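Local coordinates for protein sarcosine oxidase (Pyrococcus horikoshii, PDB 1Y56) that probably oxidises L-proline as the FAD-binding beta subunit of a dehydrogenase complex that also contains FMN and ATP, at residues P270-T275 with A305-K310. Sequence-based numbering, arbitrary orientation.
Sequences PTYDLT and AGYYAK. With FAD (flavin-adenine dinucleotide), chain I.
Tyr307 and Leu274 both place CG beside their own backbone N, anti to the carbonyl carbon (chi1 -52° and -76°), and their side chains cross at about a right angle between loop 270-275 and segment 305-310, the end of strand 299-310. Tyr307 illustrates how one phenol can tie a loop to a strand by polar and apolar means together. Tyr307 OH donates to Tyr272 O at 2.6 Å, lying in the carbonyl plane on a lone pair. The Tyr272 ring turns its CD2 edge toward the Tyr307 face in a T-shaped pair, planes at 84° and centroids 5.6 Å apart. Leu274 adds its two methyls, CD1 near Tyr307 CE1 and CD2 by the hydroxyl end. A phenylalanine in place of Tyr307 would probably leave Tyr272 O without this donor and the loop less firmly fixed. Gly306 C lies 3.4 Å from FAD C8M, so the loop packs on a strand lining the FAD pocket, and the side chain of Leu274 comes within about 5 Å of the bound FMN. Strand 299-310 is outermost, within this chain, in a mixed sheet; it and the loop, which precedes helix 278-291, both bond to strand 221-230, whose Lys224 forms a salt bridge with Asp273.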
loop_
_atom_site.group_PDB
_atom_site.type_symbol
_atom_site.label_atom_id
_atom_site.label_comp_id
_atom_site.label_asym_id
_atom_site.label_seq_id
_atom_site.Cartn_x
_atom_site.Cartn_y
_atom_site.Cartn_z
ATOM N N PRO B 270 8.119 -39.426 12.260
ATOM C CA PRO B 270 6.790 -39.320 11.615
ATOM C C PRO B 270 6.470 -37.900 11.099
ATOM O O PRO B 270 6.280 -36.991 11.904
ATOM C CB PRO B 270 5.819 -39.737 12.727
ATOM C CG PRO B 270 6.618 -40.567 13.625
ATOM C CD PRO B 270 8.045 -40.075 13.575
ATOM N N THR B 271 6.435 -37.714 9.778
ATOM C CA THR B 271 6.198 -36.392 9.163
ATOM C C THR B 271 5.454 -36.511 7.832
ATOM O O THR B 271 5.493 -37.562 7.196
ATOM C CB THR B 271 7.523 -35.638 8.904
ATOM O OG1 THR B 271 7.256 -34.376 8.278
ATOM C CG2 THR B 271 8.432 -36.443 7.979
ATOM N N TYR B 272 4.778 -35.444 7.411
ATOM C CA TYR B 272 4.226 -35.386 6.048
ATOM C C TYR B 272 5.100 -34.532 5.136
ATOM O O TYR B 272 4.830 -34.416 3.945
ATOM C CB TYR B 272 2.779 -34.874 6.019
ATOM C CG TYR B 272 1.722 -35.918 6.314
ATOM C CD1 TYR B 272 1.050 -35.932 7.543
ATOM C CD2 TYR B 272 1.387 -36.889 5.368
ATOM C CE1 TYR B 272 0.079 -36.889 7.831
ATOM C CE2 TYR B 272 0.407 -37.853 5.639
ATOM C CZ TYR B 272 -0.242 -37.849 6.876
ATOM O OH TYR B 272 -1.211 -38.798 7.154
ATOM N N ASP B 273 6.143 -33.940 5.713
ATOM C CA ASP B 273 7.113 -33.112 4.990
ATOM C C ASP B 273 7.815 -33.912 3.887
ATOM O O ASP B 273 8.286 -35.027 4.131
ATOM C CB ASP B 273 8.143 -32.569 6.004
ATOM C CG ASP B 273 9.367 -31.929 5.350
ATOM O OD1 ASP B 273 9.194 -31.084 4.448
ATOM O OD2 ASP B 273 10.505 -32.257 5.757
ATOM N N LEU B 274 7.860 -33.370 2.673
ATOM C CA LEU B 274 8.790 -33.893 1.670
ATOM C C LEU B 274 10.073 -33.050 1.737
ATOM O O LEU B 274 10.561 -32.775 2.845
ATOM C CB LEU B 274 8.162 -33.974 0.277
ATOM C CG LEU B 274 7.168 -35.139 0.029
ATOM C CD1 LEU B 274 7.383 -36.316 0.988
ATOM C CD2 LEU B 274 5.691 -34.727 0.030
ATOM N N THR B 275 10.624 -32.627 0.605
ATOM C CA THR B 275 11.856 -31.782 0.633
ATOM C C THR B 275 13.129 -32.513 1.129
ATOM O O THR B 275 13.264 -32.865 2.311
ATOM C CB THR B 275 11.701 -30.376 1.379
ATOM O OG1 THR B 275 11.769 -30.557 2.792
ATOM C CG2 THR B 275 10.382 -29.648 1.012
ATOM N N ALA B 305 12.074 -36.910 -2.176
ATOM C CA ALA B 305 11.551 -37.607 -1.009
ATOM C C ALA B 305 10.138 -38.156 -1.232
ATOM O O ALA B 305 9.419 -37.725 -2.141
ATOM C CB ALA B 305 11.569 -36.686 0.206
ATOM N N GLY B 306 9.748 -39.103 -0.381
ATOM C CA GLY B 306 8.414 -39.685 -0.414
ATOM C C GLY B 306 8.116 -40.387 0.895
ATOM O O GLY B 306 9.001 -40.554 1.751
ATOM N N TYR B 307 6.867 -40.810 1.045
ATOM C CA TYR B 307 6.426 -41.450 2.273
ATOM C C TYR B 307 6.648 -42.959 2.262
ATOM O O TYR B 307 6.352 -43.631 1.275
ATOM C CB TYR B 307 4.937 -41.188 2.500
ATOM C CG TYR B 307 4.525 -39.742 2.433
ATOM C CD1 TYR B 307 5.350 -38.729 2.926
ATOM C CD2 TYR B 307 3.289 -39.385 1.910
ATOM C CE1 TYR B 307 4.957 -37.396 2.869
ATOM C CE2 TYR B 307 2.887 -38.068 1.852
ATOM C CZ TYR B 307 3.724 -37.076 2.330
ATOM O OH TYR B 307 3.315 -35.763 2.271
ATOM N N TYR B 308 7.184 -43.489 3.351
ATOM C CA TYR B 308 6.910 -44.867 3.685
ATOM C C TYR B 308 5.721 -44.733 4.626
ATOM O O TYR B 308 5.724 -43.868 5.504
ATOM C CB TYR B 308 8.075 -45.489 4.442
ATOM C CG TYR B 308 9.212 -46.084 3.626
ATOM C CD1 TYR B 308 9.436 -45.730 2.280
ATOM C CD2 TYR B 308 10.106 -46.985 4.233
ATOM C CE1 TYR B 308 10.518 -46.282 1.556
ATOM C CE2 TYR B 308 11.179 -47.531 3.539
ATOM C CZ TYR B 308 11.386 -47.186 2.203
ATOM O OH TYR B 308 12.462 -47.755 1.547
ATOM N N ALA B 309 4.689 -45.544 4.428
ATOM C CA ALA B 309 3.604 -45.631 5.400
ATOM C C ALA B 309 3.902 -46.808 6.319
ATOM O O ALA B 309 3.549 -47.954 6.006
ATOM C CB ALA B 309 2.264 -45.796 4.720
ATOM N N LYS B 310 4.567 -46.517 7.442
ATOM C CA LYS B 310 5.090 -47.544 8.346
ATOM C C LYS B 310 4.094 -48.062 9.388
ATOM O O LYS B 310 3.350 -47.280 9.981
ATOM C CB LYS B 310 6.345 -47.027 9.050
ATOM C CG LYS B 310 7.636 -47.221 8.257
ATOM C CD LYS B 310 8.890 -47.057 9.127
ATOM C CE LYS B 310 9.054 -48.196 10.144
ATOM N NZ LYS B 310 10.248 -47.999 11.028
HETATM P PA FAD I . -0.023 -44.112 -2.702
HETATM O O1A FAD I . 0.411 -42.985 -1.813
HETATM O O2A FAD I . 0.726 -44.336 -3.990
HETATM O O5B FAD I . -1.596 -43.965 -2.977
HETATM C C5B FAD I . -2.463 -43.396 -2.009
HETATM C C4B FAD I . -3.301 -42.362 -2.735
HETATM O O4B FAD I . -4.416 -42.012 -1.923
HETATM C C3B FAD I . -2.539 -41.071 -3.023
HETATM O O3B FAD I . -2.400 -40.895 -4.442
HETATM C C2B FAD I . -3.388 -39.979 -2.392
HETATM O O2B FAD I . -3.628 -38.866 -3.239
HETATM C C1B FAD I . -4.717 -40.649 -2.177
HETATM N N9A FAD I . -5.478 -40.018 -1.078
HETATM C C8A FAD I . -5.039 -39.681 0.150
HETATM N N7A FAD I . -6.063 -39.105 0.823
HETATM C C5A FAD I . -7.135 -39.087 0.006
HETATM C C6A FAD I . -8.447 -38.644 0.139
HETATM N N6A FAD I . -8.871 -38.084 1.299
HETATM N N1A FAD I . -9.296 -38.778 -0.898
HETATM C C2A FAD I . -8.899 -39.335 -2.062
HETATM N N3A FAD I . -7.641 -39.774 -2.223
HETATM C C4A FAD I . -6.754 -39.663 -1.196
HETATM N N1 FAD I . 7.853 -49.989 -3.004
HETATM C C2 FAD I . 8.285 -51.074 -3.673
HETATM O O2 FAD I . 7.551 -52.078 -3.718
HETATM N N3 FAD I . 9.480 -51.114 -4.294
HETATM C C4 FAD I . 10.323 -50.062 -4.293
HETATM O O4 FAD I . 11.427 -50.116 -4.885
HETATM C C4X FAD I . 9.958 -48.906 -3.614
HETATM N N5 FAD I . 10.750 -47.806 -3.560
HETATM C C5X FAD I . 10.344 -46.694 -2.893
HETATM C C6 FAD I . 11.191 -45.579 -2.863
HETATM C C7 FAD I . 10.803 -44.413 -2.193
HETATM C C7M FAD I . 11.729 -43.218 -2.170
HETATM C C8 FAD I . 9.559 -44.377 -1.547
HETATM C C8M FAD I . 9.097 -43.175 -0.821
HETATM C C9 FAD I . 8.715 -45.486 -1.573
HETATM C C9A FAD I . 9.091 -46.650 -2.246
HETATM N N10 FAD I . 8.253 -47.708 -2.256
HETATM C C10 FAD I . 8.631 -48.893 -2.933
HETATM C "C1'" FAD I . 6.976 -47.639 -1.553
HETATM C "C2'" FAD I . 5.832 -47.548 -2.527
HETATM O "O2'" FAD I . 5.908 -46.273 -3.152
HETATM C "C3'" FAD I . 4.540 -47.627 -1.748
HETATM O "O3'" FAD I . 4.533 -48.822 -0.956
HETATM C "C4'" FAD I . 3.363 -47.634 -2.705
HETATM O "O4'" FAD I . 3.364 -46.465 -3.544
HETATM C "C5'" FAD I . 2.054 -47.694 -1.941
HETATM O "O5'" FAD I . 1.043 -47.466 -2.913
HETATM P P FAD I . -0.372 -46.939 -2.428
HETATM O O1P FAD I . -0.762 -47.760 -1.226
HETATM O O2P FAD I . -1.246 -46.870 -3.648
HETATM O O3P FAD I . 0.026 -45.481 -1.867
#